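Glycolipid-binding domain-containing protein (Pseudomonas aeruginosa, PDB 2H1T) is of unknown function but probably binds glycolipids, its novel fold hinting at a part in glycolipid metabolism. Local coordinates at residues 22-35 with 45-57. Sequence-based numbering, arbitrary orientation.
Sequences EALRLEDDQAESQL and PYQLDYRLRWDAD. With EDO (1,2-ethanediol), chain D.
Tyr50 reaches across Ser33 to Glu22 two strands away, a worked example of how one oxygen of a buried carboxylate in a beta sheet can be gripped by side chains of the next two strands. Tyr50 OH donates to Glu22 OE2 at 2.6 Å, on the syn lone pair, while Ser33 OG gives a second bond of 2.6 Å to Glu22 OE2 on the anti lone pair. With CG lodged between backbone N and carbonyl carbon (chi1 74°), the Tyr50 ring leans over Ser33, whose CB makes a CH-pi contact 3.8 Å from the ring centroid. Trp54 leans the same way at the far end: the backbone of Asp29 and Gln30 crosses one indole face, and Leu26 CD1 meets the ring edge at CH2, 3.5 Å away. These side chains share one face of an antiparallel meander, in which strands 30-38 and 45-54 form a hairpin and Ser33 pairs with Tyr50 as a hydrogen-bonded pair, Ser33 N to Tyr50 O being 2.9 Å. Further out, Ser108 OG binds Glu22 OE1, and Trp58 stacks on Trp54 while Phe114 meets it edge-to-face. Beyond Glu22, strand 16-26 pairs antiparallel with a strand of the second subunit, continuing the sheet across the dimer interface.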
loop_
_atom_site.group_PDB
_atom_site.type_symbol
_atom_site.label_atom_id
_atom_site.label_comp_id
_atom_site.label_asym_id
_atom_site.label_seq_id
_atom_site.Cartn_x
_atom_site.Cartn_y
_atom_site.Cartn_z
ATOM N N GLU A 22 -5.881 -6.172 -5.229
ATOM C CA GLU A 22 -6.669 -6.832 -4.219
ATOM C C GLU A 22 -6.451 -8.338 -4.354
ATOM O O GLU A 22 -6.554 -8.910 -5.455
ATOM C CB GLU A 22 -8.175 -6.482 -4.383
ATOM C CG GLU A 22 -9.072 -7.265 -3.460
ATOM C CD GLU A 22 -10.532 -6.882 -3.482
ATOM O OE1 GLU A 22 -10.960 -6.266 -4.444
ATOM O OE2 GLU A 22 -11.242 -7.213 -2.519
ATOM N N ALA A 23 -6.152 -8.965 -3.212
ATOM C CA ALA A 23 -6.045 -10.426 -3.098
ATOM C C ALA A 23 -7.113 -10.947 -2.143
ATOM O O ALA A 23 -7.156 -10.589 -0.946
ATOM C CB ALA A 23 -4.675 -10.821 -2.621
ATOM N N LEU A 24 -7.993 -11.786 -2.675
ATOM C CA LEU A 24 -9.119 -12.261 -1.899
ATOM C C LEU A 24 -9.136 -13.796 -1.775
ATOM O O LEU A 24 -8.809 -14.513 -2.732
ATOM C CB LEU A 24 -10.404 -11.750 -2.544
ATOM C CG LEU A 24 -11.763 -12.140 -1.967
ATOM C CD1 LEU A 24 -12.761 -11.021 -2.320
ATOM C CD2 LEU A 24 -12.227 -13.480 -2.526
ATOM N N ARG A 25 -9.543 -14.273 -0.599
ATOM C CA ARG A 25 -9.784 -15.707 -0.382
ATOM C C ARG A 25 -11.286 -15.939 -0.218
ATOM O O ARG A 25 -11.935 -15.274 0.585
ATOM C CB ARG A 25 -9.073 -16.218 0.867
ATOM C CG ARG A 25 -9.012 -17.738 0.927
ATOM C CD ARG A 25 -8.245 -18.248 2.147
ATOM N NE ARG A 25 -8.890 -17.821 3.389
ATOM C CZ ARG A 25 -8.471 -16.841 4.180
ATOM N NH1 ARG A 25 -7.360 -16.156 3.903
ATOM N NH2 ARG A 25 -9.176 -16.551 5.279
ATOM N N LEU A 26 -11.816 -16.907 -0.951
ATOM C CA LEU A 26 -13.239 -17.130 -0.969
ATOM C C LEU A 26 -13.542 -18.498 -0.406
ATOM O O LEU A 26 -13.020 -19.511 -0.875
ATOM C CB LEU A 26 -13.792 -17.027 -2.400
ATOM C CG LEU A 26 -15.304 -17.265 -2.533
ATOM C CD1 LEU A 26 -16.081 -16.190 -1.741
ATOM C CD2 LEU A 26 -15.710 -17.257 -3.991
ATOM N N GLU A 27 -14.409 -18.499 0.607
ATOM C CA GLU A 27 -15.095 -19.716 1.073
ATOM C C GLU A 27 -16.557 -19.720 0.631
ATOM O O GLU A 27 -17.025 -18.802 -0.033
ATOM C CB GLU A 27 -15.025 -19.785 2.586
ATOM C CG GLU A 27 -13.682 -19.452 3.175
ATOM C CD GLU A 27 -13.713 -19.527 4.682
ATOM O OE1 GLU A 27 -14.489 -20.341 5.226
ATOM O OE2 GLU A 27 -12.972 -18.757 5.318
ATOM N N ASP A 28 -17.296 -20.749 1.009
ATOM C CA ASP A 28 -18.659 -20.887 0.563
ATOM C C ASP A 28 -19.542 -19.731 1.019
ATOM O O ASP A 28 -20.374 -19.240 0.242
ATOM C CB ASP A 28 -19.270 -22.221 1.050
ATOM C CG ASP A 28 -18.695 -23.446 0.319
ATOM O OD1 ASP A 28 -18.345 -23.335 -0.880
ATOM O OD2 ASP A 28 -18.596 -24.523 0.970
ATOM N N ASP A 29 -19.373 -19.327 2.275
ATOM C CA ASP A 29 -20.264 -18.347 2.889
ATOM C C ASP A 29 -19.571 -17.069 3.372
ATOM O O ASP A 29 -20.172 -16.259 4.064
ATOM C CB ASP A 29 -21.008 -19.027 4.042
ATOM C CG ASP A 29 -22.164 -19.904 3.555
ATOM O OD1 ASP A 29 -22.433 -19.950 2.330
ATOM O OD2 ASP A 29 -22.816 -20.539 4.407
ATOM N N GLN A 30 -18.291 -16.932 3.057
ATOM C CA GLN A 30 -17.520 -15.766 3.459
ATOM C C GLN A 30 -16.260 -15.534 2.605
ATOM O O GLN A 30 -15.798 -16.405 1.879
ATOM C CB GLN A 30 -17.190 -15.806 4.956
ATOM C CG GLN A 30 -16.231 -16.873 5.355
ATOM C CD GLN A 30 -15.975 -16.826 6.851
ATOM O OE1 GLN A 30 -16.810 -17.269 7.641
ATOM N NE2 GLN A 30 -14.840 -16.274 7.240
ATOM N N ALA A 31 -15.782 -14.300 2.632
ATOM C CA ALA A 31 -14.553 -13.927 1.958
ATOM C C ALA A 31 -13.750 -13.057 2.872
ATOM O O ALA A 31 -14.291 -12.342 3.730
ATOM C CB ALA A 31 -14.802 -13.197 0.630
ATOM N N GLU A 32 -12.448 -13.110 2.659
ATOM C CA GLU A 32 -11.534 -12.254 3.334
ATOM C C GLU A 32 -10.558 -11.728 2.314
ATOM O O GLU A 32 -10.067 -12.497 1.470
ATOM C CB GLU A 32 -10.822 -13.046 4.406
ATOM C CG GLU A 32 -10.200 -12.149 5.452
ATOM C CD GLU A 32 -9.175 -12.856 6.316
ATOM O OE1 GLU A 32 -8.287 -13.534 5.732
ATOM O OE2 GLU A 32 -9.247 -12.714 7.572
ATOM N N SER A 33 -10.296 -10.430 2.402
ATOM C CA SER A 33 -9.564 -9.730 1.395
ATOM C C SER A 33 -8.637 -8.653 1.957
ATOM O O SER A 33 -8.901 -8.066 3.005
ATOM C CB SER A 33 -10.566 -9.102 0.408
ATOM O OG SER A 33 -9.909 -8.440 -0.626
ATOM N N GLN A 34 -7.527 -8.465 1.246
ATOM C CA GLN A 34 -6.561 -7.422 1.483
ATOM C C GLN A 34 -6.474 -6.623 0.195
ATOM O O GLN A 34 -6.121 -7.161 -0.869
ATOM C CB GLN A 34 -5.178 -8.010 1.770
ATOM C CG GLN A 34 -5.067 -8.760 3.080
ATOM C CD GLN A 34 -3.625 -8.706 3.670
ATOM O OE1 GLN A 34 -3.365 -8.032 4.700
ATOM N NE2 GLN A 34 -2.691 -9.379 2.990
ATOM N N LEU A 35 -6.759 -5.331 0.303
ATOM C CA LEU A 35 -6.833 -4.455 -0.853
ATOM C C LEU A 35 -5.871 -3.290 -0.640
ATOM O O LEU A 35 -5.898 -2.616 0.381
ATOM C CB LEU A 35 -8.305 -4.000 -1.017
ATOM C CG LEU A 35 -8.701 -2.994 -2.078
ATOM C CD1 LEU A 35 -10.238 -2.951 -2.254
ATOM C CD2 LEU A 35 -8.171 -1.613 -1.767
ATOM N N PRO A 45 -0.815 6.070 0.026
ATOM C CA PRO A 45 -1.405 4.726 0.016
ATOM C C PRO A 45 -2.226 4.348 1.235
ATOM O O PRO A 45 -2.005 4.849 2.311
ATOM C CB PRO A 45 -0.181 3.799 -0.078
ATOM C CG PRO A 45 0.964 4.594 0.509
ATOM C CD PRO A 45 0.646 6.053 0.214
ATOM N N TYR A 46 -3.189 3.462 1.052
ATOM C CA TYR A 46 -3.840 2.824 2.187
ATOM C C TYR A 46 -3.920 1.320 1.956
ATOM O O TYR A 46 -3.661 0.814 0.861
ATOM C CB TYR A 46 -5.232 3.449 2.458
ATOM C CG TYR A 46 -6.230 3.242 1.350
ATOM C CD1 TYR A 46 -7.068 2.122 1.351
ATOM C CD2 TYR A 46 -6.371 4.173 0.302
ATOM C CE1 TYR A 46 -8.020 1.898 0.300
ATOM C CE2 TYR A 46 -7.317 3.934 -0.774
ATOM C CZ TYR A 46 -8.139 2.802 -0.740
ATOM O OH TYR A 46 -9.057 2.520 -1.751
ATOM N N GLN A 47 -4.210 0.597 3.027
ATOM C CA GLN A 47 -4.522 -0.804 2.919
ATOM C C GLN A 47 -5.829 -1.037 3.661
ATOM O O GLN A 47 -5.955 -0.659 4.841
ATOM C CB GLN A 47 -3.456 -1.700 3.521
ATOM C CG GLN A 47 -3.844 -3.203 3.424
ATOM C CD GLN A 47 -2.682 -4.162 3.612
ATOM O OE1 GLN A 47 -1.584 -3.946 3.069
ATOM N NE2 GLN A 47 -2.909 -5.232 4.390
ATOM N N LEU A 48 -6.743 -1.707 2.949
ATOM C CA LEU A 48 -8.044 -2.100 3.464
ATOM C C LEU A 48 -8.036 -3.619 3.608
ATOM O O LEU A 48 -7.719 -4.344 2.663
ATOM C CB LEU A 48 -9.153 -1.702 2.482
ATOM C CG LEU A 48 -10.561 -2.163 2.910
ATOM C CD1 LEU A 48 -10.959 -1.494 4.199
ATOM C CD2 LEU A 48 -11.580 -1.847 1.855
ATOM N N ASP A 49 -8.378 -4.092 4.789
ATOM C CA ASP A 49 -8.604 -5.521 5.059
ATOM C C ASP A 49 -10.079 -5.647 5.353
ATOM O O ASP A 49 -10.625 -4.860 6.102
ATOM C CB ASP A 49 -7.798 -5.994 6.284
ATOM C CG ASP A 49 -6.294 -5.909 6.077
ATOM O OD1 ASP A 49 -5.812 -6.212 4.985
ATOM O OD2 ASP A 49 -5.581 -5.520 7.033
ATOM N N TYR A 50 -10.759 -6.596 4.732
ATOM C CA TYR A 50 -12.152 -6.758 5.038
ATOM C C TYR A 50 -12.606 -8.196 4.987
ATOM O O TYR A 50 -11.982 -9.031 4.337
ATOM C CB TYR A 50 -13.002 -5.866 4.129
ATOM C CG TYR A 50 -13.143 -6.309 2.664
ATOM C CD1 TYR A 50 -14.095 -7.267 2.262
ATOM C CD2 TYR A 50 -12.405 -5.687 1.652
ATOM C CE1 TYR A 50 -14.215 -7.637 0.913
ATOM C CE2 TYR A 50 -12.572 -6.027 0.299
ATOM C CZ TYR A 50 -13.481 -6.994 -0.052
ATOM O OH TYR A 50 -13.623 -7.319 -1.395
ATOM N N ARG A 51 -13.696 -8.457 5.682
ATOM C CA ARG A 51 -14.306 -9.777 5.640
ATOM C C ARG A 51 -15.797 -9.615 5.491
ATOM O O ARG A 51 -16.404 -8.828 6.225
ATOM C CB ARG A 51 -13.937 -10.570 6.908
ATOM C CG ARG A 51 -14.673 -11.944 7.027
ATOM C CD ARG A 51 -14.326 -12.722 8.311
ATOM N NE ARG A 51 -14.606 -11.984 9.549
ATOM C CZ ARG A 51 -15.782 -11.936 10.185
ATOM N NH1 ARG A 51 -16.869 -12.564 9.705
ATOM N NH2 ARG A 51 -15.877 -11.238 11.317
ATOM N N LEU A 52 -16.372 -10.346 4.541
ATOM C CA LEU A 52 -17.818 -10.402 4.351
ATOM C C LEU A 52 -18.330 -11.803 4.599
ATOM O O LEU A 52 -17.652 -12.795 4.309
ATOM C CB LEU A 52 -18.215 -9.954 2.932
ATOM C CG LEU A 52 -17.647 -8.607 2.470
ATOM C CD1 LEU A 52 -18.066 -8.330 1.007
ATOM C CD2 LEU A 52 -18.053 -7.489 3.441
ATOM N N ARG A 53 -19.530 -11.875 5.165
ATOM C CA ARG A 53 -20.184 -13.146 5.404
ATOM C C ARG A 53 -21.630 -13.000 4.951
ATOM O O ARG A 53 -22.277 -11.991 5.231
ATOM C CB ARG A 53 -20.079 -13.546 6.875
ATOM C CG ARG A 53 -20.821 -14.838 7.240
ATOM C CD ARG A 53 -20.646 -15.253 8.728
ATOM N NE ARG A 53 -21.209 -14.253 9.635
ATOM C CZ ARG A 53 -22.503 -14.124 9.914
ATOM N NH1 ARG A 53 -23.398 -14.929 9.362
ATOM N NH2 ARG A 53 -22.914 -13.184 10.748
ATOM N N TRP A 54 -22.132 -14.013 4.256
ATOM C CA TRP A 54 -23.503 -13.961 3.686
ATOM C C TRP A 54 -24.228 -15.252 3.965
ATOM O O TRP A 54 -23.609 -16.197 4.460
ATOM C CB TRP A 54 -23.441 -13.708 2.188
ATOM C CG TRP A 54 -22.543 -14.611 1.444
ATOM C CD1 TRP A 54 -22.883 -15.775 0.833
ATOM C CD2 TRP A 54 -21.130 -14.432 1.223
ATOM N NE1 TRP A 54 -21.782 -16.335 0.238
ATOM C CE2 TRP A 54 -20.699 -15.519 0.433
ATOM C CE3 TRP A 54 -20.209 -13.406 1.532
ATOM C CZ2 TRP A 54 -19.378 -15.655 0.002
ATOM C CZ3 TRP A 54 -18.890 -13.532 1.079
ATOM C CH2 TRP A 54 -18.480 -14.670 0.352
ATOM N N ASP A 55 -25.539 -15.286 3.699
ATOM C CA ASP A 55 -26.318 -16.500 3.908
ATOM C C ASP A 55 -26.377 -17.416 2.683
ATOM O O ASP A 55 -25.708 -17.164 1.674
ATOM C CB ASP A 55 -27.734 -16.152 4.403
ATOM C CG ASP A 55 -28.579 -15.468 3.352
ATOM O OD1 ASP A 55 -28.246 -15.493 2.138
ATOM O OD2 ASP A 55 -29.621 -14.925 3.746
ATOM N N ALA A 56 -27.193 -18.471 2.776
ATOM C CA ALA A 56 -27.305 -19.448 1.693
ATOM C C ALA A 56 -27.786 -18.812 0.412
ATOM O O ALA A 56 -27.590 -19.377 -0.649
ATOM C CB ALA A 56 -28.269 -20.577 2.087
ATOM N N ASP A 57 -28.437 -17.650 0.503
ATOM C CA ASP A 57 -29.012 -17.021 -0.659
ATOM C C ASP A 57 -28.217 -15.835 -1.145
ATOM O O ASP A 57 -28.665 -15.104 -2.030
ATOM C CB ASP A 57 -30.456 -16.641 -0.366
ATOM C CG ASP A 57 -31.304 -17.854 -0.061
ATOM O OD1 ASP A 57 -31.259 -18.823 -0.842
ATOM O OD2 ASP A 57 -31.990 -17.870 0.975
HETATM C C1 EDO D . -10.083 -7.790 8.788
HETATM O O1 EDO D . -11.283 -7.019 8.688
HETATM C C2 EDO D . -10.398 -9.273 8.617
HETATM O O2 EDO D . -9.351 -9.963 7.894
HETATM O O HOH W 1 -23.811 -19.204 0.385
#